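Local coordinates for protein FimX (Pseudomonas aeruginosa PAO1, PDB 3HV8) that contains an EAL domain, a barrel-like alpha/beta fold, that holds the ligand C2E in a pocket, at residues Trp86-Ser91 with Val109-Ala114; Gly120-Leu125 with Gln160-Leu165. All coordinates share one frame; numbering follows the deposited sequence.

Overall arrangement
Both contacts lie within the EAL domain, a barrel-like fold of mostly parallel strands with helices outside. Contact 1 comes first along the chain and closes before contact 2 opens. It sets helix 80-96 against strand 105-110 beside the bound C2E. Contact 2 pairs two later helices, 121-132 and 152-164. The centres of the two contacts are about 13 Å apart, on the same side of the chain's centre, and contact 2 lies farther out, about 17 Å from it. I88 joins them: it packs on V109 and L111 in contact 1 and on W124 and L125 of contact 2. Helices 80-96 and 121-132 thus meet at I88, and helix 121-132 in turn packs on helix 152-164.

Contact 1: Trp86-Ser91 with Val109-Ala114; sequences WVILNS and VHLSSA. With C2E (9,9'-[(2R,3R,3aS,5S,7aR,9R,10R,10aS,12S,14aR)-3,5,10,12-tetrahydroxy-5,12-dioxidooctahydro-2H,7H-difuro[3,2-d:3',2'-j][1,3,7,9,2,8]tetraoxadiphosphacyclododecine-2,9-diyl]bis(2-amino-1,9-dihydro-6H-purin-6-one)), chain B.
Helix 80-96 packs here on strand 105-110, one of the parallel strands of the EAL-domain barrel, and on the residues that follow it. The contact is buried and apolar, and one face of it borders the bound C2E. V109 gives the most surface, and I88 comes next. The two methyls of V109 diverge towards different turns of the helix. CG1 is anti to the backbone N (chi1 175°) and lies 3.8 Å from CG1 of V87. It also meets CG1 of I88, whose chain crosses that of V109 at about a right angle. The other methyl, CG2, rests against CB and OG of S91. That hydroxyl is tied down along its own helix: OG of S91 donates to O of V87 at 2.9 Å. It comes from above the carbonyl plane, and the same oxygen takes the helix bond from N of S91. The polar tip facing V109 is therefore satisfied within the helix.

I88 reaches further along the second segment, to L111. Its chain is extended (chi2 165°), which carries CD1 to CD2 of L111, 3.8 Å away. F141 of strand 139-144 touches both I88 and L111.

V87 and H110 carry the contact into the pocket. V87 slides past V109 and also touches C2E, with CG1 and CG2 both 3.7 Å from O61 of the ligand. H110 takes almost no part in the packing on the helix and lies against C2E; C2A of the ligand sits over one face of its imidazole. NE2 makes a weak hydrogen bond to E52. S112 is the N-cap of helix 113-116, and its OG is hydrogen-bonded to D84. The tightest approach to the ligand is from the root of the histidine side chain, where CB of H110 lies 3.4 Å from C21 of C2E.

Contact 2: Gly120-Leu125 with Gln160-Leu165; sequences GLLPWL and QGLATL
This is a helix-helix contact on the outside of the sheet, between helix 121-132 and helix 152-164. The segment axes are nearly parallel, at 14°, and approach to 10.4 Å. Leucines from both helices meet between them. L122 gives the most surface. Its CG is anti to the carbonyl carbon (chi1 -74°), and the extended chain lays the two methyls on the backbone of the other helix. CD1 lies 3.9 Å from CA of G161. CD2 is 3.8 Å from C of G161 and also meets N of L162. G161 has no side chain, so the methyls come right down to the main chain.

The helices follow strands 105-110 and 139-144, which are adjacent and parallel in the sheet. They are neighbouring outer helices of the barrel-like EAL fold. L125 and L162 both touch F141 of strand 139-144, which places this part of the contact against the sheet.

L125 has CG anti to the backbone N (chi1 177°), and its chain crosses that of L162 at about a right angle. Their CD2 methyls meet at 3.5 Å, tighter than usual for carbons. L165, just past the end of its helix, completes the contact at the C-terminal end of helix 152-164. Its CD1 packs against CD2 of L122 and CD2 of L125, and lies 3.9 Å from O of L122.

Contact 1: Trp86-Ser91 with Val109-Ala114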
loop_
_atom_site.group_PDB
_atom_site.type_symbol
_atom_site.label_atom_id
_atom_site.label_comp_id
_atom_site.label_asym_id
_atom_site.label_seq_id
_atom_site.Cartn_x
_atom_site.Cartn_y
_atom_site.Cartn_z
ATOM N N TRP A 86 6.854 12.693 -4.533
ATOM C CA TRP A 86 6.280 13.621 -3.549
ATOM C C TRP A 86 5.741 12.826 -2.357
ATOM O O TRP A 86 5.986 13.165 -1.198
ATOM C CB TRP A 86 5.156 14.471 -4.179
ATOM C CG TRP A 86 4.698 15.578 -3.292
ATOM C CD1 TRP A 86 5.136 16.885 -3.326
ATOM C CD2 TRP A 86 3.739 15.508 -2.232
ATOM N NE1 TRP A 86 4.509 17.611 -2.355
ATOM C CE2 TRP A 86 3.658 16.799 -1.654
ATOM C CE3 TRP A 86 2.954 14.479 -1.694
ATOM C CZ2 TRP A 86 2.809 17.092 -0.580
ATOM C CZ3 TRP A 86 2.111 14.769 -0.625
ATOM C CH2 TRP A 86 2.052 16.067 -0.075
ATOM N N VAL A 87 5.018 11.746 -2.638
ATOM C CA VAL A 87 4.445 10.945 -1.575
ATOM C C VAL A 87 5.529 10.305 -0.730
ATOM O O VAL A 87 5.470 10.351 0.494
ATOM C CB VAL A 87 3.518 9.853 -2.144
ATOM C CG1 VAL A 87 3.109 8.869 -1.036
ATOM C CG2 VAL A 87 2.278 10.483 -2.819
ATOM N N ILE A 88 6.526 9.722 -1.393
ATOM C CA ILE A 88 7.602 9.030 -0.694
ATOM C C ILE A 88 8.419 10.017 0.127
ATOM O O ILE A 88 8.734 9.753 1.277
ATOM C CB ILE A 88 8.519 8.290 -1.668
ATOM C CG1 ILE A 88 7.735 7.176 -2.387
ATOM C CG2 ILE A 88 9.738 7.702 -0.944
ATOM C CD1 ILE A 88 8.449 6.633 -3.618
ATOM N N LEU A 89 8.759 11.157 -0.459
ATOM C CA LEU A 89 9.553 12.147 0.261
ATOM C C LEU A 89 8.849 12.592 1.535
ATOM O O LEU A 89 9.457 12.707 2.615
ATOM C CB LEU A 89 9.816 13.347 -0.646
ATOM C CG LEU A 89 10.795 14.360 -0.090
ATOM C CD1 LEU A 89 12.181 13.729 -0.079
ATOM C CD2 LEU A 89 10.770 15.620 -0.938
ATOM N N ASN A 90 7.554 12.843 1.428
ATOM C CA ASN A 90 6.779 13.301 2.564
ATOM C C ASN A 90 6.485 12.206 3.574
ATOM O O ASN A 90 6.431 12.453 4.772
ATOM C CB ASN A 90 5.527 14.020 2.090
ATOM C CG ASN A 90 5.845 15.396 1.587
ATOM O OD1 ASN A 90 5.928 15.639 0.372
ATOM N ND2 ASN A 90 6.121 16.293 2.517
ATOM N N SER A 91 6.334 10.983 3.092
ATOM C CA SER A 91 6.154 9.862 4.002
ATOM C C SER A 91 7.400 9.698 4.853
ATOM O O SER A 91 7.304 9.528 6.078
ATOM C CB SER A 91 5.886 8.584 3.215
ATOM O OG SER A 91 4.596 8.658 2.635
ATOM N N VAL A 109 3.322 2.403 1.440
ATOM C CA VAL A 109 3.273 3.474 0.454
ATOM C C VAL A 109 3.087 2.889 -0.933
ATOM O O VAL A 109 3.854 2.016 -1.357
ATOM C CB VAL A 109 4.581 4.303 0.497
ATOM C CG1 VAL A 109 4.608 5.353 -0.620
ATOM C CG2 VAL A 109 4.765 4.939 1.870
ATOM N N HIS A 110 2.081 3.367 -1.656
ATOM C CA HIS A 110 1.791 2.899 -3.002
ATOM C C HIS A 110 2.832 3.347 -4.018
ATOM O O HIS A 110 3.388 4.456 -3.915
ATOM C CB HIS A 110 0.442 3.451 -3.460
ATOM C CG HIS A 110 -0.738 2.840 -2.777
ATOM N ND1 HIS A 110 -1.203 1.577 -3.084
ATOM C CD2 HIS A 110 -1.562 3.322 -1.820
ATOM C CE1 HIS A 110 -2.264 1.314 -2.343
ATOM N NE2 HIS A 110 -2.501 2.354 -1.563
ATOM N N LEU A 111 3.082 2.489 -5.005
ATOM C CA LEU A 111 3.849 2.861 -6.192
ATOM C C LEU A 111 2.989 2.690 -7.437
ATOM O O LEU A 111 2.338 1.646 -7.620
ATOM C CB LEU A 111 5.098 1.992 -6.325
ATOM C CG LEU A 111 6.143 2.196 -5.238
ATOM C CD1 LEU A 111 7.304 1.226 -5.486
ATOM C CD2 LEU A 111 6.638 3.655 -5.159
ATOM N N SER A 112 2.994 3.685 -8.314
ATOM C CA SER A 112 2.346 3.531 -9.617
ATOM C C SER A 112 3.195 2.661 -10.546
ATOM O O SER A 112 4.383 2.433 -10.297
ATOM C CB SER A 112 2.135 4.898 -10.281
ATOM O OG SER A 112 3.379 5.442 -10.680
ATOM N N SER A 113 2.587 2.189 -11.633
ATOM C CA SER A 113 3.336 1.395 -12.599
ATOM C C SER A 113 4.484 2.193 -13.212
ATOM O O SER A 113 5.503 1.624 -13.598
ATOM C CB SER A 113 2.411 0.861 -13.691
ATOM O OG SER A 113 1.897 1.933 -14.475
ATOM N N ALA A 114 4.323 3.506 -13.319
ATOM C CA ALA A 114 5.405 4.325 -13.856
ATOM C C ALA A 114 6.644 4.222 -12.974
ATOM O O ALA A 114 7.758 4.089 -13.476
ATOM C CB ALA A 114 4.952 5.771 -14.009
HETATM P P1 C2E B . -6.511 0.829 -2.952
HETATM O O2P C2E B . -5.821 -0.591 -2.710
HETATM O O1P C2E B . -7.853 0.551 -3.503
HETATM O "O5'" C2E B . -6.811 1.655 -1.622
HETATM C "C5'" C2E B . -7.990 1.303 -0.873
HETATM C "C4'" C2E B . -9.210 2.197 -1.180
HETATM O "O4'" C2E B . -10.303 1.797 -0.318
HETATM C "C3'" C2E B . -8.821 3.596 -0.722
HETATM O "O3'" C2E B . -9.395 4.563 -1.615
HETATM C "C2'" C2E B . -9.378 3.697 0.717
HETATM O "O2'" C2E B . -9.721 5.015 1.103
HETATM C "C1'" C2E B . -10.631 2.830 0.600
HETATM N N9 C2E B . -11.075 2.223 1.845
HETATM C C8 C2E B . -10.348 2.064 3.002
HETATM N N7 C2E B . -11.022 1.315 3.845
HETATM C C5 C2E B . -12.217 0.982 3.274
HETATM C C6 C2E B . -13.325 0.221 3.707
HETATM O O6 C2E B . -13.354 -0.364 4.791
HETATM N N1 C2E B . -14.360 0.128 2.859
HETATM C C2 C2E B . -14.353 0.735 1.641
HETATM N N2 C2E B . -15.447 0.589 0.828
HETATM N N3 C2E B . -13.330 1.445 1.226
HETATM C C4 C2E B . -12.260 1.574 2.012
HETATM P P11 C2E B . -8.438 5.762 -2.103
HETATM O O21 C2E B . -9.302 6.724 -3.000
HETATM O O11 C2E B . -7.762 6.402 -0.956
HETATM O O5A C2E B . -7.312 5.044 -2.958
HETATM C C5A C2E B . -7.688 4.340 -4.150
HETATM C C4A C2E B . -6.450 3.870 -4.909
HETATM O O4A C2E B . -5.667 5.011 -5.290
HETATM C C3A C2E B . -5.495 2.993 -4.096
HETATM O O3A C2E B . -5.837 1.614 -4.147
HETATM C C2A C2E B . -4.199 3.177 -4.888
HETATM O O2A C2E B . -4.241 2.405 -6.101
HETATM C C1A C2E B . -4.302 4.647 -5.313
HETATM N N91 C2E B . -3.581 5.466 -4.347
HETATM C C81 C2E B . -4.045 6.042 -3.199
HETATM N N71 C2E B . -3.065 6.694 -2.636
HETATM C C51 C2E B . -1.951 6.628 -3.426
HETATM C C61 C2E B . -0.641 7.145 -3.372
HETATM O O61 C2E B . -0.197 7.767 -2.399
HETATM N N11 C2E B . 0.164 6.832 -4.421
HETATM C C21 C2E B . -0.250 6.069 -5.480
HETATM N N21 C2E B . 0.638 5.765 -6.473
HETATM N N31 C2E B . -1.452 5.560 -5.532
HETATM C C41 C2E B . -2.298 5.845 -4.536
#

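Contact 2: Gly120-Leu125 with Gln160-Leu165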
loop_
_atom_site.group_PDB
_atom_site.type_symbol
_atom_site.label_atom_id
_atom_site.label_comp_id
_atom_site.label_asym_id
_atom_site.label_seq_id
_atom_site.Cartn_x
_atom_site.Cartn_y
_atom_site.Cartn_z
ATOM N N GLY A 120 15.501 5.188 -12.184
ATOM C CA GLY A 120 16.029 6.168 -11.253
ATOM C C GLY A 120 15.466 6.090 -9.841
ATOM O O GLY A 120 15.961 6.748 -8.931
ATOM N N LEU A 121 14.422 5.281 -9.655
ATOM C CA LEU A 121 13.746 5.249 -8.369
ATOM C C LEU A 121 14.660 4.735 -7.253
ATOM O O LEU A 121 14.793 5.370 -6.208
ATOM C CB LEU A 121 12.456 4.422 -8.453
ATOM C CG LEU A 121 11.760 4.204 -7.101
ATOM C CD1 LEU A 121 11.325 5.518 -6.475
ATOM C CD2 LEU A 121 10.572 3.245 -7.234
ATOM N N LEU A 122 15.286 3.583 -7.481
ATOM C CA LEU A 122 16.150 2.991 -6.461
ATOM C C LEU A 122 17.324 3.890 -6.059
ATOM O O LEU A 122 17.529 4.135 -4.870
ATOM C CB LEU A 122 16.644 1.604 -6.891
ATOM C CG LEU A 122 15.637 0.454 -6.832
ATOM C CD1 LEU A 122 16.242 -0.785 -7.472
ATOM C CD2 LEU A 122 15.223 0.177 -5.399
ATOM N N PRO A 123 18.102 4.387 -7.043
ATOM C CA PRO A 123 19.197 5.294 -6.685
ATOM C C PRO A 123 18.693 6.491 -5.876
ATOM O O PRO A 123 19.309 6.860 -4.879
ATOM C CB PRO A 123 19.735 5.757 -8.047
ATOM C CG PRO A 123 19.382 4.678 -8.987
ATOM C CD PRO A 123 18.053 4.134 -8.492
ATOM N N TRP A 124 17.572 7.082 -6.287
ATOM C CA TRP A 124 17.034 8.232 -5.571
ATOM C C TRP A 124 16.559 7.864 -4.166
ATOM O O TRP A 124 16.798 8.588 -3.208
ATOM C CB TRP A 124 15.890 8.871 -6.365
ATOM C CG TRP A 124 15.142 9.923 -5.581
ATOM C CD1 TRP A 124 15.473 11.243 -5.462
ATOM C CD2 TRP A 124 13.939 9.741 -4.808
ATOM N NE1 TRP A 124 14.560 11.890 -4.664
ATOM C CE2 TRP A 124 13.609 10.995 -4.250
ATOM C CE3 TRP A 124 13.117 8.639 -4.532
ATOM C CZ2 TRP A 124 12.492 11.185 -3.431
ATOM C CZ3 TRP A 124 12.010 8.827 -3.719
ATOM C CH2 TRP A 124 11.706 10.086 -3.174
ATOM N N LEU A 125 15.869 6.729 -4.053
ATOM C CA LEU A 125 15.334 6.324 -2.762
ATOM C C LEU A 125 16.471 6.102 -1.766
ATOM O O LEU A 125 16.369 6.490 -0.612
ATOM C CB LEU A 125 14.481 5.057 -2.908
ATOM C CG LEU A 125 13.878 4.433 -1.652
ATOM C CD1 LEU A 125 12.957 5.401 -0.935
ATOM C CD2 LEU A 125 13.129 3.159 -2.040
ATOM N N GLN A 160 13.851 -6.609 -5.334
ATOM C CA GLN A 160 15.186 -7.052 -4.940
ATOM C C GLN A 160 16.021 -5.852 -4.473
ATOM O O GLN A 160 16.720 -5.909 -3.461
ATOM C CB GLN A 160 15.868 -7.794 -6.100
ATOM C CG GLN A 160 15.377 -9.236 -6.265
ATOM C CD GLN A 160 15.805 -9.901 -7.566
ATOM O OE1 GLN A 160 15.267 -10.945 -7.939
ATOM N NE2 GLN A 160 16.769 -9.308 -8.256
ATOM N N GLY A 161 15.906 -4.739 -5.191
ATOM C CA GLY A 161 16.603 -3.529 -4.792
ATOM C C GLY A 161 16.108 -2.936 -3.480
ATOM O O GLY A 161 16.886 -2.407 -2.680
ATOM N N LEU A 162 14.796 -3.002 -3.248
ATOM C CA LEU A 162 14.248 -2.539 -1.985
ATOM C C LEU A 162 14.808 -3.342 -0.818
ATOM O O LEU A 162 15.074 -2.790 0.245
ATOM C CB LEU A 162 12.712 -2.628 -1.997
ATOM C CG LEU A 162 12.024 -1.636 -2.929
ATOM C CD1 LEU A 162 10.525 -1.945 -3.008
ATOM C CD2 LEU A 162 12.263 -0.199 -2.466
ATOM N N ALA A 163 14.979 -4.644 -1.027
ATOM C CA ALA A 163 15.512 -5.506 0.027
ATOM C C ALA A 163 16.934 -5.075 0.371
ATOM O O ALA A 163 17.315 -5.030 1.538
ATOM C CB ALA A 163 15.462 -6.974 -0.391
ATOM N N THR A 164 17.705 -4.744 -0.657
ATOM C CA THR A 164 19.070 -4.274 -0.454
ATOM C C THR A 164 19.076 -3.007 0.409
ATOM O O THR A 164 19.943 -2.846 1.264
ATOM C CB THR A 164 19.785 -4.054 -1.805
ATOM O OG1 THR A 164 19.857 -5.299 -2.511
ATOM C CG2 THR A 164 21.197 -3.514 -1.598
ATOM N N LEU A 165 18.089 -2.129 0.202
ATOM C CA LEU A 165 17.931 -0.895 0.976
ATOM C C LEU A 165 17.171 -1.061 2.303
ATOM O O LEU A 165 16.816 -0.059 2.943
ATOM C CB LEU A 165 17.186 0.161 0.148
ATOM C CG LEU A 165 17.861 0.764 -1.075
ATOM C CD1 LEU A 165 16.909 1.658 -1.867
ATOM C CD2 LEU A 165 19.083 1.555 -0.649
#